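Local coordinates for protein LS-24 (Lathyrus sativus, PDB 3LP9) that binds calcium and probably binds hemin as a monomer or spermine as a dimer, in mutually exclusive fashion, and may act in the oxidative stress response, at residues A[71-76]-A[85-90]; A[9-14]-A[67-72]; A[49-54]-A[93-98]; A[16-21]-A[176-181]. One frame throughout, in Å; residues are numbered along the deposited sequence.

Overall arrangement
From the N terminus, residues 9-14 open contact 2 on the innermost strand of the first blade, and 16-21 on the next strand open contact 4. Contact 3 starts at 49-54, at the end of helix 47-50 in that blade. At 67-72 contact 2 closes, joining the innermost strands of blades one and two; contact 1 begins there, sharing Glu71 and Asn72, and its short hairpin loop ends at 85-90. Closing at 93-98, contact 3 joins blade one to the outer part of blade two; its loop encloses contact 1 and crosses contact 2. Contact 4 closes last, at 176-181, tying blade four to blade one; its loop encloses contacts 1 and 3 and crosses contact 2.

Contact 1. Residues A[71-76]-A[85-90]; sequences ENNEAF and LIDYAP
Leu85 CD1 lies over one face of the Phe76 ring, 3.8 Å from its centroid and 14° off the normal, a CH-pi contact; the Phe108 ring also meets Phe76. Asn73 CB sits over one face of the Tyr88 ring, while Glu74 O and a water lie at its edge, in plane. This water donates to Asn72 O and Glu74 O and accepts from Tyr88 OH at 3.0 Å; the hydroxyl also bonds Ser13 N. With CG between its own backbone N and carbonyl carbon (chi1 57°), Tyr88 folds its ring back across the backbone of Asn73 and Glu74. The segments form a beta hairpin of one propeller blade. Ile86 N gives Ala75 O a 2.9 Å bond that is almost straight (177°), Ala75 N returns a 3.2 Å bond to Ile86 O, and Tyr88 N to Asn73 O, 3.0 Å, ends the ladder. An Asx turn follows, Ala89 N donating to Asp87 OD1 at 2.8 Å. An alanine in place of Phe76 would probably open a gap beneath Leu85 CD1 and leave that branch less firmly placed. Two further waters link the Asp87 carboxylate to Asn73, whose OD1 bonds Ser13 OG. Since Glu74 OE2 stands 4.6 Å from Asp87 OD2, these water donors probably ease the repulsion between like charges.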
# COMPACT_ATOMS: atom_id res chain seq x y z
N GLU A 71 -1.82 -4.37 -22.97
CA GLU A 71 -2.58 -4.40 -24.18
C GLU A 71 -3.67 -3.37 -24.08
O GLU A 71 -4.10 -3.03 -22.99
CB GLU A 71 -3.20 -5.76 -24.43
CG GLU A 71 -3.96 -6.43 -23.26
CD GLU A 71 -4.37 -7.86 -23.66
OE1 GLU A 71 -3.50 -8.74 -23.75
OE2 GLU A 71 -5.56 -8.12 -23.86
N ASN A 72 -4.10 -2.86 -25.23
CA ASN A 72 -5.14 -1.84 -25.27
C ASN A 72 -4.68 -0.61 -24.48
O ASN A 72 -3.55 -0.14 -24.67
CB ASN A 72 -6.47 -2.42 -24.76
CG ASN A 72 -7.01 -3.45 -25.71
OD1 ASN A 72 -6.96 -3.24 -26.89
ND2 ASN A 72 -7.45 -4.58 -25.21
N ASN A 73 -5.53 -0.09 -23.60
CA ASN A 73 -5.13 1.06 -22.82
C ASN A 73 -4.82 0.63 -21.39
O ASN A 73 -5.03 1.38 -20.48
CB ASN A 73 -6.19 2.18 -22.81
CG ASN A 73 -6.60 2.65 -24.21
OD1 ASN A 73 -5.86 2.49 -25.17
ND2 ASN A 73 -7.77 3.25 -24.31
N GLU A 74 -4.30 -0.58 -21.21
CA GLU A 74 -3.91 -1.06 -19.88
C GLU A 74 -2.41 -1.20 -19.63
O GLU A 74 -1.66 -1.30 -20.57
CB GLU A 74 -4.58 -2.39 -19.58
CG GLU A 74 -6.09 -2.29 -19.62
CD GLU A 74 -6.80 -3.59 -19.37
OE1 GLU A 74 -6.19 -4.49 -18.76
OE2 GLU A 74 -7.98 -3.68 -19.76
N ALA A 75 -2.02 -1.17 -18.34
CA ALA A 75 -0.61 -1.22 -17.85
C ALA A 75 -0.61 -1.59 -16.36
O ALA A 75 -1.49 -1.20 -15.61
CB ALA A 75 0.11 0.08 -18.04
N PHE A 76 0.43 -2.32 -15.96
CA PHE A 76 0.70 -2.68 -14.57
C PHE A 76 1.63 -1.61 -14.03
O PHE A 76 2.57 -1.18 -14.69
CB PHE A 76 1.36 -4.08 -14.47
CG PHE A 76 0.38 -5.21 -14.23
CD1 PHE A 76 -0.23 -5.37 -13.00
CD2 PHE A 76 0.06 -6.10 -15.26
CE1 PHE A 76 -1.11 -6.40 -12.78
CE2 PHE A 76 -0.83 -7.12 -15.04
CZ PHE A 76 -1.42 -7.28 -13.82
N LEU A 85 -3.24 -3.04 -11.80
CA LEU A 85 -3.52 -3.00 -13.22
C LEU A 85 -4.47 -1.84 -13.52
O LEU A 85 -5.55 -1.83 -13.01
CB LEU A 85 -4.14 -4.29 -13.67
CG LEU A 85 -4.47 -4.37 -15.14
CD1 LEU A 85 -3.13 -4.30 -15.92
CD2 LEU A 85 -5.26 -5.58 -15.52
N ILE A 86 -4.07 -0.87 -14.33
CA ILE A 86 -4.88 0.30 -14.62
C ILE A 86 -5.29 0.45 -16.10
O ILE A 86 -4.72 -0.18 -17.00
CB ILE A 86 -4.16 1.63 -14.19
CG1 ILE A 86 -3.03 1.97 -15.19
CG2 ILE A 86 -3.67 1.52 -12.75
CD1 ILE A 86 -2.30 3.32 -14.89
N ASP A 87 -6.31 1.29 -16.33
CA ASP A 87 -6.66 1.73 -17.64
C ASP A 87 -6.31 3.19 -17.64
O ASP A 87 -6.93 3.93 -16.93
CB ASP A 87 -8.15 1.56 -17.94
CG ASP A 87 -8.44 1.82 -19.43
OD1 ASP A 87 -8.15 2.98 -19.86
OD2 ASP A 87 -8.84 0.87 -20.18
N TYR A 88 -5.28 3.59 -18.40
CA TYR A 88 -4.82 4.99 -18.35
C TYR A 88 -5.54 5.86 -19.40
O TYR A 88 -5.13 6.96 -19.65
CB TYR A 88 -3.30 5.08 -18.53
CG TYR A 88 -2.80 4.45 -19.83
CD1 TYR A 88 -2.44 3.09 -19.86
CD2 TYR A 88 -2.74 5.18 -21.02
CE1 TYR A 88 -2.01 2.48 -21.03
CE2 TYR A 88 -2.32 4.56 -22.22
CZ TYR A 88 -1.95 3.24 -22.21
OH TYR A 88 -1.49 2.60 -23.35
N ALA A 89 -6.59 5.30 -20.00
CA ALA A 89 -7.47 5.97 -20.97
C ALA A 89 -6.86 7.21 -21.58
O ALA A 89 -7.18 8.34 -21.13
CB ALA A 89 -8.75 6.30 -20.29
N PRO A 90 -5.96 7.04 -22.58
CA PRO A 90 -5.25 8.17 -23.21
C PRO A 90 -6.10 9.17 -24.00
O PRO A 90 -5.63 10.27 -24.24
CB PRO A 90 -4.26 7.48 -24.13
CG PRO A 90 -4.90 6.28 -24.53
CD PRO A 90 -5.60 5.78 -23.27
O HOH W 1 -1.30 -0.43 -23.17
O HOH W 2 -9.69 3.33 -22.04
O HOH W 3 -7.99 -0.87 -22.54

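Contact 2. Residues A[9-14]-A[67-72]; sequences AFRSSK and SFDTEN. With NA (sodium ion), chain G.
Asp69 OD1 is gripped by two partners, the sodium ion at 2.8 Å and the backbone N of Arg11 at 3.0 Å, the N-H arriving from above the carboxylate plane (61° out of it). The strands concerned, 9-11 and 67-69, are the innermost strands of adjacent blades in the four-bladed hemopexin propeller; they run nearly parallel, their axes 5.3 Å apart at closest approach, and line the central channel. No backbone-to-backbone hydrogen bond joins the two segments; side chains, a water and the ion link them. Bent at chi3 (36°), the Arg11 chain brings NH2 to within 3.2 Å of Asp69 OD2 in a salt bridge with a weak hydrogen bond, guanidinium and carboxylate planes standing 66° apart. The aspartate is thus shared between cation, main chain and guanidinium, and its negative charge is probably balanced by both positive groups. Further along, a water binds the sodium ion and donates to Ala9 O at 2.6 Å. Near the exposed end, Ser13 CB rests against Asn72 O. Ser67 OG gives Ala9 O a weak bond of 3.0 Å and also lies at the edge of the Phe10 ring, in plane, 3.7 Å from CD1.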
# COMPACT_ATOMS: atom_id res chain seq x y z
N ALA A 9 8.45 3.70 -16.81
CA ALA A 9 8.02 4.13 -18.10
C ALA A 9 7.17 3.06 -18.73
O ALA A 9 7.38 1.89 -18.51
CB ALA A 9 9.24 4.41 -19.01
N PHE A 10 6.22 3.47 -19.57
CA PHE A 10 5.51 2.52 -20.42
C PHE A 10 5.05 3.15 -21.73
O PHE A 10 4.91 4.34 -21.85
CB PHE A 10 4.38 1.82 -19.62
CG PHE A 10 3.17 2.66 -19.38
CD1 PHE A 10 2.87 3.11 -18.09
CD2 PHE A 10 2.21 2.87 -20.43
CE1 PHE A 10 1.66 3.84 -17.85
CE2 PHE A 10 1.02 3.59 -20.21
CZ PHE A 10 0.75 4.06 -18.94
N ARG A 11 4.92 2.31 -22.74
CA ARG A 11 4.45 2.74 -24.04
C ARG A 11 2.92 2.98 -24.11
O ARG A 11 2.09 2.13 -23.68
CB ARG A 11 4.88 1.70 -25.10
CG ARG A 11 4.71 2.26 -26.53
CD ARG A 11 4.85 1.27 -27.60
NE ARG A 11 4.30 0.03 -27.17
CZ ARG A 11 4.80 -1.14 -27.49
NH1 ARG A 11 5.87 -1.21 -28.26
NH2 ARG A 11 4.26 -2.23 -26.99
N SER A 12 2.55 4.11 -24.71
CA SER A 12 1.13 4.42 -24.92
C SER A 12 0.58 3.67 -26.12
O SER A 12 1.32 3.34 -27.03
CB SER A 12 0.92 5.90 -25.09
OG SER A 12 -0.47 6.18 -25.20
N SER A 13 -0.72 3.35 -26.10
CA SER A 13 -1.38 2.78 -27.31
C SER A 13 -1.46 3.86 -28.41
O SER A 13 -1.63 3.53 -29.60
CB SER A 13 -2.79 2.27 -27.00
OG SER A 13 -3.59 3.26 -26.41
N LYS A 14 -1.36 5.13 -28.00
CA LYS A 14 -1.27 6.24 -28.95
C LYS A 14 0.13 6.29 -29.56
O LYS A 14 1.12 6.44 -28.84
CB LYS A 14 -1.61 7.60 -28.30
CG LYS A 14 -3.08 7.70 -27.82
CD LYS A 14 -3.42 9.07 -27.33
CE LYS A 14 -3.33 10.09 -28.43
NZ LYS A 14 -3.76 11.39 -27.81
N SER A 67 6.64 -0.23 -14.15
CA SER A 67 5.44 -0.37 -14.98
C SER A 67 5.69 -1.06 -16.29
O SER A 67 6.81 -1.31 -16.65
CB SER A 67 4.81 0.99 -15.30
OG SER A 67 5.64 1.80 -16.08
N PHE A 68 4.63 -1.30 -17.04
CA PHE A 68 4.74 -1.81 -18.39
C PHE A 68 3.32 -1.94 -18.93
O PHE A 68 2.39 -2.37 -18.24
CB PHE A 68 5.52 -3.13 -18.46
CG PHE A 68 4.86 -4.30 -17.68
CD1 PHE A 68 5.32 -4.68 -16.42
CD2 PHE A 68 3.80 -5.03 -18.24
CE1 PHE A 68 4.70 -5.75 -15.73
CE2 PHE A 68 3.19 -6.08 -17.54
CZ PHE A 68 3.64 -6.46 -16.31
N ASP A 69 3.16 -1.47 -20.15
CA ASP A 69 1.91 -1.63 -20.90
C ASP A 69 1.66 -3.10 -21.20
O ASP A 69 2.59 -3.87 -21.40
CB ASP A 69 2.02 -0.86 -22.19
CG ASP A 69 3.34 -1.10 -22.93
OD1 ASP A 69 4.42 -0.64 -22.46
OD2 ASP A 69 3.27 -1.67 -24.03
N THR A 70 0.38 -3.49 -21.20
CA THR A 70 0.01 -4.88 -21.48
C THR A 70 -0.60 -4.86 -22.87
O THR A 70 0.05 -5.21 -23.85
CB THR A 70 -0.95 -5.42 -20.36
OG1 THR A 70 -1.86 -4.39 -19.97
CG2 THR A 70 -0.17 -5.81 -19.11
N GLU A 71 -1.82 -4.37 -22.97
CA GLU A 71 -2.58 -4.40 -24.18
C GLU A 71 -3.67 -3.37 -24.08
O GLU A 71 -4.10 -3.03 -22.99
CB GLU A 71 -3.20 -5.76 -24.43
CG GLU A 71 -3.96 -6.43 -23.26
CD GLU A 71 -4.37 -7.86 -23.66
OE1 GLU A 71 -3.50 -8.74 -23.75
OE2 GLU A 71 -5.56 -8.12 -23.86
N ASN A 72 -4.10 -2.86 -25.23
CA ASN A 72 -5.14 -1.84 -25.27
C ASN A 72 -4.68 -0.61 -24.48
O ASN A 72 -3.55 -0.14 -24.67
CB ASN A 72 -6.47 -2.42 -24.76
CG ASN A 72 -7.01 -3.45 -25.71
OD1 ASN A 72 -6.96 -3.24 -26.89
ND2 ASN A 72 -7.45 -4.58 -25.21
NA NA G . 7.04 -1.51 -22.41
O HOH W 4 7.65 -0.36 -19.75

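Contact 3. Residues A[49-54]-A[93-98]; sequences DGFKSL and KKDKII
Asp95 OD2 takes two hydrogen bonds from Ser53, and these polar links anchor the chain that follows helix 47-50 to the outer part of the second blade of the hemopexin propeller, just ahead of strand 96-98. The backbone N of Ser53 meets OD2 of Asp95 on the syn side at 2.8 Å (151° at the hydrogen), and Ser53 OG comes to OD2 on the anti side at 3.0 Å, so one oxygen is held from both sides by a single residue. The other oxygen is served by water, which donates to Asp95 OD1 at 2.7 Å, accepts from Lys52 N at 2.9 Å and weakly reaches Gly50 O. The carboxylate points at Ser53 because CG of Asp95 stands between its own N and carbonyl carbon (chi1 55°). An alanine in place of Asp95 would probably leave Ser53 N and OG without their shared acceptor and the water without its stronger one, freeing the 51-54 turn to shift. That turn is itself closed by Leu54 N bonding Phe51 O, 2.8 Å. Outside the pair, Ile97 O accepts from Gln56 NE2 of the second subunit. Van der Waals contacts flank the polar ones. The Phe51 ring offers its edge to Asp95 CB, standing at 82° to the carboxylate plane. Beyond Ser53, Leu54 CD1 meets Ile97 CG1 at 3.7 Å, and the Ile97 CD1 methyl packs against Ser53 O, also at 3.7 Å.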
# COMPACT_ATOMS: atom_id res chain seq x y z
N ASP A 49 -2.89 13.98 -9.54
CA ASP A 49 -3.63 15.05 -10.28
C ASP A 49 -3.90 14.57 -11.70
O ASP A 49 -5.01 14.76 -12.23
CB ASP A 49 -2.87 16.38 -10.32
CG ASP A 49 -2.69 17.00 -8.97
OD1 ASP A 49 -3.53 16.81 -8.08
OD2 ASP A 49 -1.70 17.71 -8.78
N GLY A 50 -2.90 13.93 -12.30
CA GLY A 50 -3.02 13.43 -13.65
C GLY A 50 -3.94 12.26 -13.86
O GLY A 50 -4.66 12.21 -14.85
N PHE A 51 -3.84 11.29 -12.95
CA PHE A 51 -4.62 10.04 -12.97
C PHE A 51 -5.47 10.01 -11.71
O PHE A 51 -5.12 9.35 -10.74
CB PHE A 51 -3.69 8.80 -12.95
CG PHE A 51 -2.79 8.71 -14.12
CD1 PHE A 51 -3.17 8.09 -15.29
CD2 PHE A 51 -1.52 9.25 -14.07
CE1 PHE A 51 -2.29 8.02 -16.38
CE2 PHE A 51 -0.66 9.17 -15.13
CZ PHE A 51 -1.06 8.54 -16.30
N LYS A 52 -6.58 10.75 -11.70
CA LYS A 52 -7.36 10.91 -10.49
C LYS A 52 -7.81 9.63 -9.80
O LYS A 52 -8.06 9.68 -8.61
CB LYS A 52 -8.53 11.87 -10.71
CG LYS A 52 -8.13 13.29 -10.32
CD LYS A 52 -8.93 14.37 -11.05
CE LYS A 52 -7.96 15.47 -11.57
NZ LYS A 52 -8.12 15.55 -13.05
N SER A 53 -7.99 8.52 -10.55
CA SER A 53 -8.31 7.24 -9.95
C SER A 53 -7.21 6.75 -8.96
O SER A 53 -7.46 5.88 -8.12
CB SER A 53 -8.60 6.19 -11.03
OG SER A 53 -7.46 5.55 -11.58
N LEU A 54 -5.99 7.33 -9.07
CA LEU A 54 -4.83 6.94 -8.25
C LEU A 54 -4.61 7.89 -7.08
O LEU A 54 -3.91 7.56 -6.16
CB LEU A 54 -3.60 6.89 -9.15
CG LEU A 54 -3.15 5.57 -9.75
CD1 LEU A 54 -4.29 4.66 -10.09
CD2 LEU A 54 -2.29 5.79 -10.96
N LYS A 93 -9.29 10.39 -21.07
CA LYS A 93 -8.69 10.91 -19.82
C LYS A 93 -9.43 10.34 -18.60
O LYS A 93 -9.38 10.90 -17.49
CB LYS A 93 -8.66 12.46 -19.83
CG LYS A 93 -8.17 13.09 -21.16
CD LYS A 93 -6.89 12.39 -21.57
CE LYS A 93 -6.04 13.15 -22.62
NZ LYS A 93 -6.78 13.31 -23.89
N LYS A 94 -10.11 9.20 -18.77
CA LYS A 94 -10.85 8.62 -17.68
C LYS A 94 -10.20 7.34 -17.15
O LYS A 94 -10.71 6.20 -17.31
CB LYS A 94 -12.26 8.32 -18.15
CG LYS A 94 -13.25 8.37 -17.09
CD LYS A 94 -14.59 8.68 -17.76
CE LYS A 94 -14.31 9.80 -18.71
NZ LYS A 94 -15.50 10.01 -19.62
N ASP A 95 -9.05 7.54 -16.50
CA ASP A 95 -8.32 6.45 -15.82
C ASP A 95 -9.14 5.75 -14.69
O ASP A 95 -9.87 6.38 -13.91
CB ASP A 95 -7.00 6.98 -15.32
CG ASP A 95 -7.16 8.20 -14.42
OD1 ASP A 95 -7.44 9.32 -14.92
OD2 ASP A 95 -7.04 8.05 -13.19
N LYS A 96 -9.03 4.43 -14.66
CA LYS A 96 -9.58 3.63 -13.61
C LYS A 96 -8.57 2.55 -13.23
O LYS A 96 -7.68 2.20 -14.01
CB LYS A 96 -10.92 3.00 -14.03
CG LYS A 96 -10.86 2.02 -15.20
CD LYS A 96 -12.28 1.45 -15.55
CE LYS A 96 -12.22 0.55 -16.85
NZ LYS A 96 -13.50 -0.17 -17.12
N ILE A 97 -8.75 2.00 -12.02
CA ILE A 97 -7.95 0.87 -11.54
C ILE A 97 -8.77 -0.31 -11.99
O ILE A 97 -9.96 -0.28 -11.88
CB ILE A 97 -7.76 0.87 -9.97
CG1 ILE A 97 -6.88 2.03 -9.51
CG2 ILE A 97 -7.12 -0.36 -9.51
CD1 ILE A 97 -6.88 2.19 -8.02
N ILE A 98 -8.11 -1.36 -12.45
CA ILE A 98 -8.75 -2.62 -12.80
C ILE A 98 -8.47 -3.79 -11.80
O ILE A 98 -9.31 -4.66 -11.57
CB ILE A 98 -8.42 -3.05 -14.27
CG1 ILE A 98 -9.20 -2.18 -15.28
CG2 ILE A 98 -8.71 -4.56 -14.45
CD1 ILE A 98 -8.49 -1.98 -16.53
O HOH W 5 -7.87 11.84 -14.04

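Contact 4. Residues A[16-21]-A[176-181]; sequences NEAYFF and AAFASH
His181 NE2 donates to Glu17 O over 3.1 Å, the N-H...O angle being 165° and the oxygen almost in the plane of the imidazole. This is the hydrogen bond between the two segments, which come from the first and last blades of the propeller, so that it helps to close the ring of blades. The same imidazole is approached from a second direction: the backbone N of Asn16 sits over the centre of one face, 2.9 Å above the plane. Separately, Asn16 OD1 touches the side chain at His181 CB, 3.7 Å away. Beyond the ring, His181 N bonds Tyr31 OH.

Apolar packing accounts for the rest. Phe178 carries CG between its backbone N and carbonyl carbon (chi1 82°), and its ring lies against Ala18, whose CB stands over one face in a CH-pi contact, 3.6 Å from CE2. Phe20 reaches the same ring with CE1, 3.8 Å from Phe178 CE1; the two rings are oblique, their planes 56° apart and centroids 5.8 Å distant. Tyr31 joins Phe178 edge-to-face, and Phe189 does the same to Phe20, extending this aromatic cluster between the blades.

Because NE2 donates to Glu17 O, it carries the hydrogen of that bond, which fixes the rotation of the imidazole at one end of the contact, while the other end rests on apolar packing.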
# COMPACT_ATOMS: atom_id res chain seq x y z
N ASN A 16 3.75 6.60 -30.85
CA ASN A 16 4.94 7.43 -30.59
C ASN A 16 4.91 8.23 -29.28
O ASN A 16 5.70 9.12 -29.09
CB ASN A 16 5.22 8.34 -31.78
CG ASN A 16 5.76 7.61 -32.99
OD1 ASN A 16 6.01 6.37 -32.99
ND2 ASN A 16 5.96 8.35 -34.03
N GLU A 17 4.01 7.84 -28.36
CA GLU A 17 3.89 8.44 -27.03
C GLU A 17 4.22 7.42 -25.91
O GLU A 17 3.98 6.22 -26.07
CB GLU A 17 2.45 8.97 -26.84
CG GLU A 17 2.14 10.08 -27.83
CD GLU A 17 0.77 10.67 -27.66
OE1 GLU A 17 0.21 10.68 -26.54
OE2 GLU A 17 0.26 11.14 -28.72
N ALA A 18 4.79 7.94 -24.81
CA ALA A 18 5.19 7.14 -23.68
C ALA A 18 5.05 7.98 -22.39
O ALA A 18 5.22 9.18 -22.41
CB ALA A 18 6.58 6.66 -23.87
N TYR A 19 4.69 7.33 -21.27
CA TYR A 19 4.59 7.95 -19.95
C TYR A 19 5.87 7.64 -19.13
O TYR A 19 6.34 6.48 -19.07
CB TYR A 19 3.33 7.42 -19.21
CG TYR A 19 2.02 7.71 -19.88
CD1 TYR A 19 1.26 8.83 -19.49
CD2 TYR A 19 1.52 6.89 -20.90
CE1 TYR A 19 -0.01 9.12 -20.09
CE2 TYR A 19 0.27 7.17 -21.51
CZ TYR A 19 -0.48 8.30 -21.09
OH TYR A 19 -1.66 8.68 -21.70
N PHE A 20 6.47 8.68 -18.55
CA PHE A 20 7.71 8.53 -17.79
C PHE A 20 7.32 8.91 -16.39
O PHE A 20 6.65 9.94 -16.20
CB PHE A 20 8.83 9.48 -18.27
CG PHE A 20 9.40 9.17 -19.64
CD1 PHE A 20 9.08 8.02 -20.33
CD2 PHE A 20 10.32 10.03 -20.22
CE1 PHE A 20 9.62 7.74 -21.52
CE2 PHE A 20 10.87 9.76 -21.41
CZ PHE A 20 10.48 8.59 -22.08
N PHE A 21 7.68 8.09 -15.42
CA PHE A 21 7.37 8.40 -14.05
C PHE A 21 8.61 8.80 -13.27
O PHE A 21 9.61 8.08 -13.24
CB PHE A 21 6.60 7.23 -13.39
CG PHE A 21 5.33 6.88 -14.10
CD1 PHE A 21 4.19 7.65 -13.92
CD2 PHE A 21 5.30 5.85 -15.02
CE1 PHE A 21 3.03 7.38 -14.65
CE2 PHE A 21 4.15 5.57 -15.75
CZ PHE A 21 3.00 6.35 -15.56
N ALA A 176 14.59 2.39 -15.17
CA ALA A 176 13.31 2.24 -15.86
C ALA A 176 13.54 1.72 -17.30
O ALA A 176 14.69 1.68 -17.81
CB ALA A 176 12.62 3.53 -15.93
N ALA A 177 12.44 1.39 -17.97
CA ALA A 177 12.49 0.93 -19.34
C ALA A 177 11.13 0.97 -20.00
O ALA A 177 10.14 1.16 -19.32
CB ALA A 177 13.09 -0.46 -19.41
N PHE A 178 11.10 0.80 -21.33
CA PHE A 178 9.86 0.63 -22.10
C PHE A 178 10.20 0.24 -23.55
O PHE A 178 11.14 0.73 -24.08
CB PHE A 178 8.91 1.90 -22.05
CG PHE A 178 9.28 3.01 -23.03
CD1 PHE A 178 10.36 3.86 -22.78
CD2 PHE A 178 8.56 3.19 -24.21
CE1 PHE A 178 10.71 4.84 -23.72
CE2 PHE A 178 8.89 4.18 -25.14
CZ PHE A 178 9.95 4.99 -24.91
N ALA A 179 9.40 -0.65 -24.13
CA ALA A 179 9.40 -1.05 -25.54
C ALA A 179 8.87 0.08 -26.46
O ALA A 179 7.76 0.57 -26.25
CB ALA A 179 8.53 -2.24 -25.69
N SER A 180 9.66 0.44 -27.48
CA SER A 180 9.31 1.40 -28.47
C SER A 180 8.18 0.94 -29.40
O SER A 180 7.86 -0.26 -29.53
CB SER A 180 10.56 1.67 -29.30
OG SER A 180 10.48 2.91 -30.00
N HIS A 181 7.58 1.94 -30.06
CA HIS A 181 6.59 1.73 -31.10
C HIS A 181 7.35 1.16 -32.32
O HIS A 181 6.76 0.58 -33.27
CB HIS A 181 5.94 3.04 -31.44
CG HIS A 181 4.99 3.55 -30.39
ND1 HIS A 181 3.65 3.22 -30.38
CD2 HIS A 181 5.18 4.39 -29.35
CE1 HIS A 181 3.05 3.82 -29.36
NE2 HIS A 181 3.96 4.53 -28.71